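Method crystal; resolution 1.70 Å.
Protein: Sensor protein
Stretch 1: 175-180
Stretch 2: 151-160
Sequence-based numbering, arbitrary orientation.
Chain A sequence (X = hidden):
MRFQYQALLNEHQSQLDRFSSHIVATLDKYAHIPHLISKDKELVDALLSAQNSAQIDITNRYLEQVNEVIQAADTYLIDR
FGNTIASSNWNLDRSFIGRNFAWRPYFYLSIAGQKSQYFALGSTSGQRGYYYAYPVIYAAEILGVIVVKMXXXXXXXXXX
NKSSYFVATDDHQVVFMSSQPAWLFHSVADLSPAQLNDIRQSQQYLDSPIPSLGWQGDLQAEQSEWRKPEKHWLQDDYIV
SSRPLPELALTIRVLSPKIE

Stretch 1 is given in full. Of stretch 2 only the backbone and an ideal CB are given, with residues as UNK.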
# COMPACT_ATOMS: atom_id res chain seq x y z
N VAL A 175 1.15 -8.44 7.79
CA VAL A 175 1.91 -8.63 6.55
C VAL A 175 1.07 -8.13 5.37
O VAL A 175 0.03 -8.69 5.06
CB VAL A 175 2.27 -10.13 6.38
CG1 VAL A 175 2.97 -10.34 5.06
CG2 VAL A 175 3.24 -10.53 7.52
N PHE A 176 1.52 -7.03 4.74
CA PHE A 176 0.81 -6.43 3.62
C PHE A 176 1.41 -6.86 2.27
O PHE A 176 0.68 -6.89 1.28
CB PHE A 176 0.84 -4.90 3.73
CG PHE A 176 0.12 -4.23 2.64
CD1 PHE A 176 -1.24 -4.40 2.49
CD2 PHE A 176 0.81 -3.48 1.71
CE1 PHE A 176 -1.94 -3.84 1.41
CE2 PHE A 176 0.14 -2.90 0.62
CZ PHE A 176 -1.24 -3.09 0.47
N MSE A 177 2.73 -7.14 2.23
CA MSE A 177 3.38 -7.66 1.00
C MSE A 177 4.26 -8.80 1.47
O MSE A 177 4.74 -8.78 2.59
CB MSE A 177 4.26 -6.60 0.31
CG MSE A 177 3.39 -5.57 -0.35
SE MSE A 177 4.44 -4.30 -1.38
CE MSE A 177 5.26 -3.37 -0.02
N SER A 178 4.50 -9.79 0.61
CA SER A 178 5.38 -10.88 1.05
C SER A 178 5.78 -11.72 -0.16
O SER A 178 5.06 -11.75 -1.15
CB SER A 178 4.60 -11.78 1.98
OG SER A 178 5.44 -12.86 2.40
N SER A 179 6.93 -12.39 -0.06
CA SER A 179 7.29 -13.34 -1.11
C SER A 179 6.58 -14.68 -0.82
O SER A 179 6.67 -15.61 -1.64
CB SER A 179 8.82 -13.51 -1.19
OG SER A 179 9.41 -13.98 0.05
N GLN A 180 5.89 -14.82 0.32
CA GLN A 180 5.11 -16.04 0.63
C GLN A 180 3.67 -15.50 0.74
O GLN A 180 3.23 -14.97 1.75
CB GLN A 180 5.61 -16.72 1.92
CG GLN A 180 4.65 -17.74 2.56
CD GLN A 180 4.02 -18.75 1.59
OE1 GLN A 180 3.14 -18.41 0.80
NE2 GLN A 180 4.46 -19.99 1.66
N UNK A 151 -0.58 -1.01 -8.49
CA UNK A 151 -0.65 -2.45 -8.19
C UNK A 151 0.70 -2.75 -7.55
O UNK A 151 1.70 -2.10 -7.88
CB UNK A 151 -0.92 -3.31 -9.43
N UNK A 152 0.73 -3.75 -6.69
CA UNK A 152 1.97 -4.12 -5.97
C UNK A 152 2.84 -5.17 -6.63
O UNK A 152 3.91 -5.51 -6.12
CB UNK A 152 1.61 -4.63 -4.57
N UNK A 153 2.40 -5.73 -7.75
CA UNK A 153 3.19 -6.80 -8.39
C UNK A 153 4.62 -6.46 -8.74
O UNK A 153 5.50 -7.28 -8.51
CB UNK A 153 2.49 -7.24 -9.68
N UNK A 154 4.87 -5.29 -9.31
CA UNK A 154 6.25 -5.01 -9.69
C UNK A 154 7.16 -4.96 -8.44
O UNK A 154 8.34 -5.31 -8.52
CB UNK A 154 6.33 -3.69 -10.46
N UNK A 155 6.62 -4.53 -7.30
CA UNK A 155 7.44 -4.52 -6.08
C UNK A 155 7.68 -5.97 -5.64
O UNK A 155 8.81 -6.40 -5.50
CB UNK A 155 6.76 -3.72 -4.97
N UNK A 156 6.61 -6.74 -5.42
CA UNK A 156 6.80 -8.11 -4.97
C UNK A 156 7.62 -8.95 -5.93
O UNK A 156 8.38 -9.81 -5.50
CB UNK A 156 5.44 -8.77 -4.75
N UNK A 157 7.50 -8.68 -7.23
CA UNK A 157 8.26 -9.44 -8.22
C UNK A 157 9.76 -9.13 -8.21
O UNK A 157 10.56 -9.88 -8.78
CB UNK A 157 7.70 -9.16 -9.62
N UNK A 158 10.12 -8.03 -7.56
CA UNK A 158 11.52 -7.64 -7.43
C UNK A 158 12.27 -8.48 -6.40
O UNK A 158 13.50 -8.38 -6.27
CB UNK A 158 11.61 -6.16 -7.05
N UNK A 159 11.56 -9.30 -5.63
CA UNK A 159 12.25 -10.13 -4.63
C UNK A 159 12.63 -11.40 -5.37
O UNK A 159 11.77 -12.20 -5.68
CB UNK A 159 11.39 -10.42 -3.40
N UNK A 160 13.91 -11.60 -5.62
CA UNK A 160 14.23 -12.79 -6.38
C UNK A 160 15.02 -13.85 -5.65
O UNK A 160 15.29 -14.92 -6.18
CB UNK A 160 15.01 -12.38 -7.63

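Position 151 lies ahead of the helix, and its ideal CB finds nothing of stretch 1 within 5.5 Å. The local backbone sets the rule: a chain about to turn into a helix leaves early amide hydrogens unpaired, so a short acceptor such as Asp, Asn, Ser or Thr suits. The residue is Asp 151, and its OD2 accepts from the backbone N of position 153 at 3.0 Å, a capping bond.

At 152 the CA-to-CB bond points toward stretch 1, and the ideal CB sits 4.3 Å from Met 177 SE. The ring of Phe 176 lies beyond, so the surroundings are apolar and call for a medium aliphatic chain: Leu, Ile or Met would all be reasonable. Leu 152 takes the m, t rotamer and brings CD1 up to both neighbours, 3.4 Å from Phe 176 CE2 and 3.9 Å from Met 177 CG. One methyl thus serves both contacts.

Positions 153 and 154 face no part of stretch 1, and their helical angles admit most residues. At 153 a small polar side chain could reinforce the cap, and Ser 153 does so, its OG donating to Asp 151 OD2 at 2.7 Å. Position 154 has open space as far as stretch 1 is concerned; Ala 154 suits a helix and adds no contact here.

One turn on from 152, position 155 again points toward stretch 1, with its ideal CB also 4.3 Å from Met 177 SE. Any aliphatic residue could pack against the selenium, and Val, Leu or Ile would fit the rule. Ile 155 lays CG2 3.8 Å from Met 177 SE, so the selenomethionine side chain meets both 152 and 155.

Position 156 is the polar point of the contact. Its CB points toward stretch 1, 4.7 Å from Ser 178 O, but the more telling feature is Ser 178 N, a backbone donor just past the corner at Met 177. A side chain long enough to bring an acceptor there is wanted, Glu or Gln. Glu 156 extends through m and t, and its OE2 accepts from Ser 178 N at 2.9 Å with an N-H...acceptor angle of 157°. The same OE2 comes within 3.2 Å of Met 177 CA, so the carboxylate nestles against the backbone at the corner.

Position 157 is out of reach, and a polar residue is a safe choice; Gln 157 makes no contact with stretch 1. At 158 a CB would be crowded, 3.2 Å from Ile 155 O, which favours glycine, and Gly 158 it is.

At 159 the chain has left the helix and CB points toward stretch 1 again, 4.6 Å from Ser 179 CB. A broad side chain could cover this serine: Trp, Tyr, Phe or Leu. Trp 159 places CD1 3.6 Å from Ser 179 CB, an oblique approach.

Position 160 is out of reach of stretch 1 and tolerates many residues. Gln 160 folds back, NE2 donating to Gln 157 O at 3.1 Å.

Stretch 2 151-160: DLSAIEQGWQ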
# COMPACT_ATOMS: atom_id res chain seq x y z
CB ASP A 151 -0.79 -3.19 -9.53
CG ASP A 151 -0.85 -4.69 -9.37
OD1 ASP A 151 -1.89 -5.21 -8.90
OD2 ASP A 151 0.16 -5.35 -9.73
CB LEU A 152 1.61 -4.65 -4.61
CG LEU A 152 0.74 -3.68 -3.84
CD1 LEU A 152 0.43 -4.27 -2.49
CD2 LEU A 152 1.46 -2.35 -3.67
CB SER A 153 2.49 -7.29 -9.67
OG SER A 153 1.21 -7.79 -9.33
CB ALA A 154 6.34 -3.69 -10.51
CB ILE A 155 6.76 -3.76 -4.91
CG1 ILE A 155 6.80 -2.24 -5.19
CG2 ILE A 155 7.49 -4.04 -3.57
CD1 ILE A 155 6.21 -1.40 -4.01
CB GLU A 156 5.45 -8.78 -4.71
CG GLU A 156 4.76 -8.21 -3.47
CD GLU A 156 3.45 -8.90 -3.09
OE1 GLU A 156 2.67 -9.31 -4.00
OE2 GLU A 156 3.15 -9.02 -1.89
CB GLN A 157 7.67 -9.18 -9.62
CG GLN A 157 6.59 -10.20 -10.07
CD GLN A 157 5.44 -10.43 -9.06
OE1 GLN A 157 5.66 -10.87 -7.93
NE2 GLN A 157 4.21 -10.17 -9.51
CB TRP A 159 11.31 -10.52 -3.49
CG TRP A 159 12.10 -11.25 -2.42
CD1 TRP A 159 12.19 -12.59 -2.23
CD2 TRP A 159 12.95 -10.64 -1.46
NE1 TRP A 159 13.05 -12.87 -1.19
CE2 TRP A 159 13.54 -11.69 -0.70
CE3 TRP A 159 13.28 -9.32 -1.16
CZ2 TRP A 159 14.42 -11.46 0.33
CZ3 TRP A 159 14.17 -9.08 -0.12
CH2 TRP A 159 14.74 -10.15 0.62
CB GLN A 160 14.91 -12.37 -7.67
CG GLN A 160 13.87 -11.82 -8.67
CD GLN A 160 12.92 -12.92 -9.17
OE1 GLN A 160 13.34 -13.88 -9.83
NE2 GLN A 160 11.62 -12.78 -8.84
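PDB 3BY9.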